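Local coordinates for protein lipase (Streptomyces rimosus, PDB 5MAL) that hydrolyses triacylglycerols and other esters, preferring acyl chains of medium length, and also acts on long-chain acyl-CoA thioesters, at residues S22-S26 with C27-T31; G194-L197 with C198-A201; T218-G221 with Q222-G225. All coordinates share one frame; numbering follows the deposited sequence.

In the fold
The three contacts are all local, and together they illustrate how short-range bonding adapts to its place in an SGNH hydrolase fold built on a five-stranded parallel sheet. Interactions 1 and 2 lie at the surface, in loops tied down by disulfides; interaction 3 is partly buried and belongs to a helix, 219-232. Loop 22-31 relies on serine hydroxyl and backbone bonds plus an arginine, loop 194-201 on consecutive turns closed by a histidine, and 218-225 on repeating helical bonds behind a threonine cap. Interaction 3 approaches each of the others to about 6 Å between nearest atoms, whereas the nearest atoms of interactions 1 and 2 are about 17 Å apart.

Interaction 1 of 3, residues S22-S26 with C27-T31; sequences SSSGS and CKRST
The Arg29 guanidinium, the flat group of this contact, carries the methylene of Ser24 over one face, with CB of Ser24 3.5 Å from NH2 of Arg29. At its edge, in the plane of the group, NH2 of Arg29 donates to a water at 3.0 Å, and this water also bonds to OG of Ser23. The other terminal nitrogen, NH1, bonds to the carbonyl O of Ala51. Two polar partners thus fix the rotation of the group, and the bend of the arginine chain at chi3 (-75°) folds it back over Ser24.

The hydroxyl of Ser24 faces the arginine backbone instead: its OG accepts from N of Arg29 at 3.2 Å, nearly straight at 162°. The same hydroxyl bonds to the carbonyl O of Asp21, so one small group links three points of the loop. Behind it, two i to i+3 bonds make a short 3-10 turn at Ser26-Cys27: N of Cys27 to O of Ser24 at 3.0 Å, and N of Lys28 to O of Gly25 at 3.2 Å; both donors stand well above the plane of the carbonyl they meet. CB of Cys27 is packed against Ser24 O, while its sulfur is joined to Cys52 by a disulfide.

Lys28 points away from 22-26, its side chain about 7 Å from that of the nucleophile Ser10. The chemistry implies that this surface loop, between helices 10-13 and 34-40, owes its shape more to polar bonds and a disulfide than to apolar packing, the arginine's positive charge probably being eased by water and the Ala51 carbonyl.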
ATOM      1  N   SER A  22      -5.074  -6.354  18.616  1.00 22.09           N
ATOM      2  CA  SER A  22      -4.837  -7.781  18.830  1.00 21.33           C
ATOM      3  C   SER A  22      -5.850  -8.660  18.090  1.00 27.71           C
ATOM      4  O   SER A  22      -5.507  -9.753  17.642  1.00 29.96           O
ATOM      5  CB  SER A  22      -4.835  -8.122  20.329  1.00 31.21           C
ATOM      6  OG  SER A  22      -5.946  -7.564  21.010  1.00 33.99           O
ATOM      7  N   SER A  23      -7.081  -8.177  17.927  1.00 21.50           N
ATOM      8  CA  SER A  23      -8.128  -8.977  17.281  1.00 25.94           C
ATOM      9  C   SER A  23      -7.927  -9.170  15.775  1.00 26.70           C
ATOM     10  O   SER A  23      -8.533 -10.058  15.168  1.00 25.29           O
ATOM     11  CB  SER A  23      -9.502  -8.353  17.517  1.00 29.49           C
ATOM     12  OG  SER A  23      -9.626  -7.130  16.818  1.00 29.24           O
ATOM     13  N   SER A  24      -7.090  -8.344  15.164  1.00 20.08           N
ATOM     14  CA  SER A  24      -6.899  -8.428  13.717  1.00 18.33           C
ATOM     15  C   SER A  24      -6.053  -9.641  13.339  1.00 14.27           C
ATOM     16  O   SER A  24      -5.904  -9.961  12.176  1.00 14.73           O
ATOM     17  CB  SER A  24      -6.251  -7.149  13.174  1.00 20.41           C
ATOM     18  OG  SER A  24      -4.946  -6.963  13.692  1.00 22.12           O
ATOM     19  N   GLY A  25      -5.507 -10.322  14.335  1.00 21.80           N
ATOM     20  CA  GLY A  25      -4.684 -11.484  14.070  1.00 16.29           C
ATOM     21  C   GLY A  25      -3.530 -11.157  13.148  1.00 18.09           C
ATOM     22  O   GLY A  25      -2.880 -10.115  13.270  1.00 21.72           O
ATOM     23  N   SER A  26      -3.301 -12.030  12.183  1.00 13.97           N
ATOM     24  CA  SER A  26      -2.168 -11.879  11.293  1.00 16.41           C
ATOM     25  C   SER A  26      -2.341 -10.697  10.337  1.00 22.07           C
ATOM     26  O   SER A  26      -1.424 -10.364   9.593  1.00 22.03           O
ATOM     27  CB  SER A  26      -1.954 -13.160  10.498  1.00 18.31           C
ATOM     28  OG  SER A  26      -3.020 -13.376   9.603  1.00 18.01           O
ATOM     29  N   CYS A  27      -3.512 -10.067  10.352  1.00 20.97           N
ATOM     30  CA  CYS A  27      -3.743  -8.915   9.487  1.00 17.80           C
ATOM     31  C   CYS A  27      -2.844  -7.751   9.871  1.00 14.02           C
ATOM     32  O   CYS A  27      -2.526  -6.918   9.029  1.00 15.00           O
ATOM     33  CB  CYS A  27      -5.210  -8.487   9.537  1.00 14.62           C
ATOM     34  SG  CYS A  27      -6.283  -9.568   8.597  1.00 19.14           S
ATOM     35  N   LYS A  28      -2.437  -7.705  11.143  1.00 12.13           N
ATOM     36  CA  LYS A  28      -1.531  -6.687  11.639  1.00 14.19           C
ATOM     37  C   LYS A  28      -2.076  -5.295  11.341  1.00 16.11           C
ATOM     38  O   LYS A  28      -1.420  -4.481  10.711  1.00 11.82           O
ATOM     39  CB  LYS A  28      -0.136  -6.866  11.028  1.00 20.26           C
ATOM     40  CG  LYS A  28       0.710  -7.944  11.690  1.00 17.85           C
ATOM     41  CD  LYS A  28       1.185  -7.507  13.059  1.00 27.81           C
ATOM     42  CE  LYS A  28       2.154  -8.529  13.644  1.00 31.05           C
ATOM     43  NZ  LYS A  28       2.461  -8.235  15.071  1.00 33.60           N
ATOM     44  N   ARG A  29      -3.300  -5.040  11.776  1.00 13.46           N
ATOM     45  CA  ARG A  29      -3.877  -3.712  11.641  1.00 12.21           C
ATOM     46  C   ARG A  29      -3.418  -2.799  12.764  1.00 14.89           C
ATOM     47  O   ARG A  29      -3.838  -2.926  13.913  1.00 16.27           O
ATOM     48  CB  ARG A  29      -5.398  -3.786  11.597  1.00  9.99           C
ATOM     49  CG  ARG A  29      -5.884  -4.323  10.248  1.00 10.95           C
ATOM     50  CD  ARG A  29      -7.398  -4.241  10.108  1.00 11.81           C
ATOM     51  NE  ARG A  29      -8.109  -5.258  10.879  1.00 15.68           N
ATOM     52  CZ  ARG A  29      -8.484  -6.452  10.419  1.00 15.56           C
ATOM     53  NH1 ARG A  29      -8.198  -6.819   9.184  1.00 12.11           N
ATOM     54  NH2 ARG A  29      -9.147  -7.290  11.218  1.00 16.88           N
ATOM     55  N   SER A  30      -2.563  -1.860  12.389  1.00 10.97           N
ATOM     56  CA  SER A  30      -1.953  -0.932  13.314  1.00 12.64           C
ATOM     57  C   SER A  30      -2.863   0.230  13.660  1.00 15.52           C
ATOM     58  O   SER A  30      -3.528   0.772  12.781  1.00 12.53           O
ATOM     59  CB  SER A  30      -0.665  -0.398  12.701  1.00 12.81           C
ATOM     60  OG  SER A  30      -0.227   0.743  13.403  1.00 15.58           O
ATOM     61  N   THR A  31      -2.876   0.641  14.926  1.00 11.30           N
ATOM     62  CA  THR A  31      -3.609   1.847  15.296  1.00 10.29           C
ATOM     63  C   THR A  31      -2.884   3.097  14.803  1.00 11.36           C
ATOM     64  O   THR A  31      -3.435   4.205  14.848  1.00 13.44           O
ATOM     65  CB  THR A  31      -3.830   1.945  16.822  1.00 15.29           C
ATOM     66  OG1 THR A  31      -2.578   2.140  17.478  1.00 18.05           O
ATOM     67  CG2 THR A  31      -4.468   0.688  17.335  1.00 14.54           C
TER
HETATM   68  O   HOH W   1      -9.907  -6.107  13.880  1.00 28.33           O

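Interaction 2 of 3, residues G194-L197 with C198-A201; sequences GHEL and CSGA
His195 reaches across the loop to Ala201, and its side chain can be followed atom by atom. CB lies 3.3 Å from the carbonyl O of Ala201, and CG stays near the same oxygen. At ND1 the approach becomes a hydrogen bond, with ND1 of His195 donating to O of Ala201 at 2.7 Å. The acceptor sits at the ring edge, in the ring plane, and the nitrogen in turn lies in the carbonyl plane; the donor role implies a proton on ND1. Next round the ring, CE1 of His195 passes 3.7 Å from CB of Ala201. The ring also stacks with Trp203, which leaves little choice of ring rotation.

Within the loop so closed, O of Glu196 is gripped twice by Ser199. The serine OG donates to it at 2.6 Å on a lone pair, and N of Ser199 reaches it at 3.1 Å from above the carbonyl plane. A chi1 of 67° sets OG between the backbone N and the carbonyl carbon of Ser199, where it also accepts from N of Ala201, two residues on, at 2.9 Å.

Cys198, bound to Cys151 through a disulfide, occupies the i+2 position of the turn, where a positive phi (73°) is expected for type II. The whole is a type II beta turn, Glu196 to Ser199, running directly into an ST turn at Ser199, in a disulfide-anchored surface loop between helices 189-192 and 219-232.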
ATOM      1  N   GLY A 194      11.901  12.581  -0.332  1.00 15.21           N
ATOM      2  CA  GLY A 194      12.747  13.109   0.723  1.00 14.20           C
ATOM      3  C   GLY A 194      12.745  12.179   1.911  1.00 12.02           C
ATOM      4  O   GLY A 194      13.447  12.404   2.899  1.00 10.77           O
ATOM      5  N   HIS A 195      11.973  11.102   1.805  1.00 10.02           N
ATOM      6  CA  HIS A 195      11.842  10.151   2.908  1.00 10.22           C
ATOM      7  C   HIS A 195      11.861   8.711   2.434  1.00  9.99           C
ATOM      8  O   HIS A 195      11.335   7.823   3.102  1.00  8.65           O
ATOM      9  CB  HIS A 195      10.561  10.431   3.691  1.00  8.81           C
ATOM     10  CG  HIS A 195      10.552  11.787   4.317  1.00 10.58           C
ATOM     11  ND1 HIS A 195      11.327  12.094   5.414  1.00 12.29           N
ATOM     12  CD2 HIS A 195       9.908  12.925   3.973  1.00 12.90           C
ATOM     13  CE1 HIS A 195      11.143  13.363   5.736  1.00 13.51           C
ATOM     14  NE2 HIS A 195      10.293  13.892   4.875  1.00 11.35           N
ATOM     15  N   GLU A 196      12.488   8.493   1.285  1.00  9.54           N
ATOM     16  CA  GLU A 196      12.713   7.146   0.789  1.00  9.50           C
ATOM     17  C   GLU A 196      13.858   6.512   1.568  1.00 11.04           C
ATOM     18  O   GLU A 196      14.525   7.177   2.351  1.00 10.47           O
ATOM     19  CB  GLU A 196      13.044   7.181  -0.702  1.00 12.35           C
ATOM     20  CG  GLU A 196      12.088   8.034  -1.535  1.00 12.11           C
ATOM     21  CD  GLU A 196      12.553   9.479  -1.711  1.00 15.24           C
ATOM     22  OE1 GLU A 196      13.303  10.006  -0.861  1.00 12.94           O
ATOM     23  OE2 GLU A 196      12.168  10.092  -2.732  1.00 19.30           O
ATOM     24  N   LEU A 197      14.069   5.222   1.385  1.00  7.96           N
ATOM     25  CA  LEU A 197      15.310   4.639   1.840  1.00  8.74           C
ATOM     26  C   LEU A 197      16.429   5.374   1.106  1.00 12.15           C
ATOM     27  O   LEU A 197      16.254   5.775  -0.052  1.00  8.96           O
ATOM     28  CB  LEU A 197      15.340   3.136   1.578  1.00  8.15           C
ATOM     29  CG  LEU A 197      14.284   2.374   2.373  1.00 11.26           C
ATOM     30  CD1 LEU A 197      14.277   0.902   2.001  1.00 13.20           C
ATOM     31  CD2 LEU A 197      14.528   2.527   3.874  1.00 12.92           C
ATOM     32  N   CYS A 198      17.540   5.583   1.812  1.00 10.60           N
ATOM     33  CA  CYS A 198      18.722   6.308   1.324  1.00 11.96           C
ATOM     34  C   CYS A 198      18.495   7.810   1.225  1.00 13.96           C
ATOM     35  O   CYS A 198      19.347   8.535   0.708  1.00 16.04           O
ATOM     36  CB  CYS A 198      19.183   5.789  -0.036  1.00 12.32           C
ATOM     37  SG  CYS A 198      19.402   4.015  -0.105  1.00 17.83           S
ATOM     38  N   SER A 199      17.366   8.290   1.722  1.00 11.08           N
ATOM     39  CA  SER A 199      17.105   9.730   1.678  1.00 13.62           C
ATOM     40  C   SER A 199      17.787  10.454   2.827  1.00 16.31           C
ATOM     41  O   SER A 199      17.954  11.674   2.792  1.00 20.69           O
ATOM     42  CB  SER A 199      15.619  10.005   1.752  1.00 11.63           C
ATOM     43  OG  SER A 199      15.165   9.623   3.035  1.00 11.48           O
ATOM     44  N   GLY A 200      18.143   9.702   3.860  1.00 12.79           N
ATOM     45  CA  GLY A 200      18.689  10.279   5.079  1.00 16.99           C
ATOM     46  C   GLY A 200      17.573  10.555   6.068  1.00 15.74           C
ATOM     47  O   GLY A 200      17.805  10.875   7.233  1.00 15.67           O
ATOM     48  N   ALA A 201      16.343  10.442   5.588  1.00 11.70           N
ATOM     49  CA  ALA A 201      15.181  10.648   6.442  1.00 14.02           C
ATOM     50  C   ALA A 201      14.103   9.597   6.178  1.00 11.88           C
ATOM     51  O   ALA A 201      12.946   9.956   5.928  1.00  9.85           O
ATOM     52  CB  ALA A 201      14.613  12.044   6.218  1.00 12.49           C
TER

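Interaction 3 of 3, residues T218-G221 with Q222-G225; sequences TANG and QSKG
Lys224 N donates to Asn220 O at 2.8 Å, one of the i to i+4 bonds that open helix 219-232. Thr218 is its N-cap: OG1 of Thr218 accepts from N of Gly221 at 3.0 Å, and at 157° the bond is fairly straight. The cap satisfies an amide that the first turn, lacking a preceding turn, cannot pair with a helical carbonyl. Thr218 contributes its backbone too, since O of Thr218 accepts a hydrogen bond from N of Gln222 at 2.9 Å.

One residue further, O of Ala219 accepts from N of Ser223 at 3.0 Å. These regular bonds all come in with a modest tilt from the carbonyl plane. The next step is less regular: N of Gly225 makes only a weak bond to O of Gly221, where the helix widens into a pi-type turn at 222-225. Gly225 is buried there, and its carbonyl bonds to OG1 of Thr191.

The side chains leave the helix in different directions. Gln222 is buried: its OE1 accepts from N of Tyr34 and its NE2 donates to O of Tyr11, so both ends of the amide are held by backbone groups. This ties the first turn to helix 10-13 and to the start of helix 34-40, close to the active site, the glutamine side chain lying about 7 Å from that of His216 and about 8 Å from that of Ser10.

On another side, the lysine chain of Lys224 passes at a slant across the amide of Asn220, both residues also touching Trp203. With chi1 at -160°, the asparagine amide extends beside its own carbonyl carbon toward the lysine, whose chain bends at chi2 and chi3. OD1 of Asn220 then lies 3.0 Å from CD of Lys224, with CE of the same lysine just beyond at 3.1 Å.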
ATOM      1  N   THR A 218       7.215   3.312   8.254  1.00  7.64           N
ATOM      2  CA  THR A 218       7.373   3.463   9.684  1.00  7.28           C
ATOM      3  C   THR A 218       6.126   4.138  10.233  1.00  7.85           C
ATOM      4  O   THR A 218       5.230   4.505   9.470  1.00  6.65           O
ATOM      5  CB  THR A 218       8.587   4.313  10.011  1.00  7.98           C
ATOM      6  OG1 THR A 218       8.355   5.645   9.522  1.00  6.13           O
ATOM      7  CG2 THR A 218       9.832   3.732   9.346  1.00 10.55           C
ATOM      8  N   ALA A 219       6.080   4.342  11.550  1.00  7.33           N
ATOM      9  CA  ALA A 219       4.984   5.093  12.138  1.00 10.68           C
ATOM     10  C   ALA A 219       4.916   6.492  11.523  1.00  9.13           C
ATOM     11  O   ALA A 219       3.837   6.991  11.224  1.00  9.55           O
ATOM     12  CB  ALA A 219       5.148   5.184  13.658  1.00 11.10           C
ATOM     13  N   ASN A 220       6.086   7.097  11.318  1.00 10.43           N
ATOM     14  CA  ASN A 220       6.183   8.432  10.734  1.00 11.80           C
ATOM     15  C   ASN A 220       5.694   8.388   9.278  1.00  9.01           C
ATOM     16  O   ASN A 220       5.027   9.306   8.805  1.00 10.52           O
ATOM     17  CB  ASN A 220       7.632   8.958  10.826  1.00 12.55           C
ATOM     18  CG  ASN A 220       7.717  10.476  10.708  1.00 18.73           C
ATOM     19  OD1 ASN A 220       6.708  11.145  10.523  1.00 22.79           O
ATOM     20  ND2 ASN A 220       8.922  11.023  10.831  1.00 16.60           N
ATOM     21  N   GLY A 221       6.024   7.304   8.588  1.00  8.86           N
ATOM     22  CA  GLY A 221       5.565   7.089   7.221  1.00  7.83           C
ATOM     23  C   GLY A 221       4.058   6.974   7.133  1.00 10.00           C
ATOM     24  O   GLY A 221       3.442   7.450   6.186  1.00  9.86           O
ATOM     25  N   GLN A 222       3.437   6.341   8.119  1.00  8.93           N
ATOM     26  CA  GLN A 222       1.992   6.238   8.080  1.00  7.77           C
ATOM     27  C   GLN A 222       1.353   7.581   8.393  1.00 10.27           C
ATOM     28  O   GLN A 222       0.403   7.991   7.732  1.00 10.17           O
ATOM     29  CB  GLN A 222       1.502   5.173   9.053  1.00  7.80           C
ATOM     30  CG  GLN A 222       1.731   3.751   8.573  1.00  5.64           C
ATOM     31  CD  GLN A 222       0.827   3.392   7.396  1.00  8.68           C
ATOM     32  OE1 GLN A 222      -0.190   4.053   7.155  1.00  7.77           O
ATOM     33  NE2 GLN A 222       1.196   2.345   6.665  1.00  7.97           N
ATOM     34  N   SER A 223       1.887   8.268   9.396  1.00  8.85           N
ATOM     35  CA  SER A 223       1.252   9.474   9.910  1.00  9.04           C
ATOM     36  C   SER A 223       1.500  10.686   9.023  1.00 11.69           C
ATOM     37  O   SER A 223       0.653  11.573   8.933  1.00 11.14           O
ATOM     38  CB  SER A 223       1.732   9.759  11.339  1.00  9.68           C
ATOM     39  OG  SER A 223       3.106  10.082  11.373  1.00 13.78           O
ATOM     40  N   LYS A 224       2.641  10.721   8.339  1.00 10.96           N
ATOM     41  CA  LYS A 224       2.938  11.876   7.495  1.00 10.75           C
ATOM     42  C   LYS A 224       3.174  11.560   6.040  1.00  9.17           C
ATOM     43  O   LYS A 224       3.283  12.470   5.219  1.00 10.73           O
ATOM     44  CB  LYS A 224       4.136  12.615   8.028  1.00 13.35           C
ATOM     45  CG  LYS A 224       3.762  13.484   9.175  1.00 17.58           C
ATOM     46  CD  LYS A 224       4.878  13.442  10.136  1.00 30.36           C
ATOM     47  CE  LYS A 224       6.124  14.078   9.559  1.00 29.93           C
ATOM     48  NZ  LYS A 224       7.175  14.306  10.591  1.00 11.77           N
ATOM     49  N   GLY A 225       3.280  10.276   5.722  1.00  8.20           N
ATOM     50  CA  GLY A 225       3.378   9.870   4.338  1.00  9.06           C
ATOM     51  C   GLY A 225       1.988   9.510   3.852  1.00  8.74           C
ATOM     52  O   GLY A 225       1.419  10.208   3.016  1.00  9.38           O
TER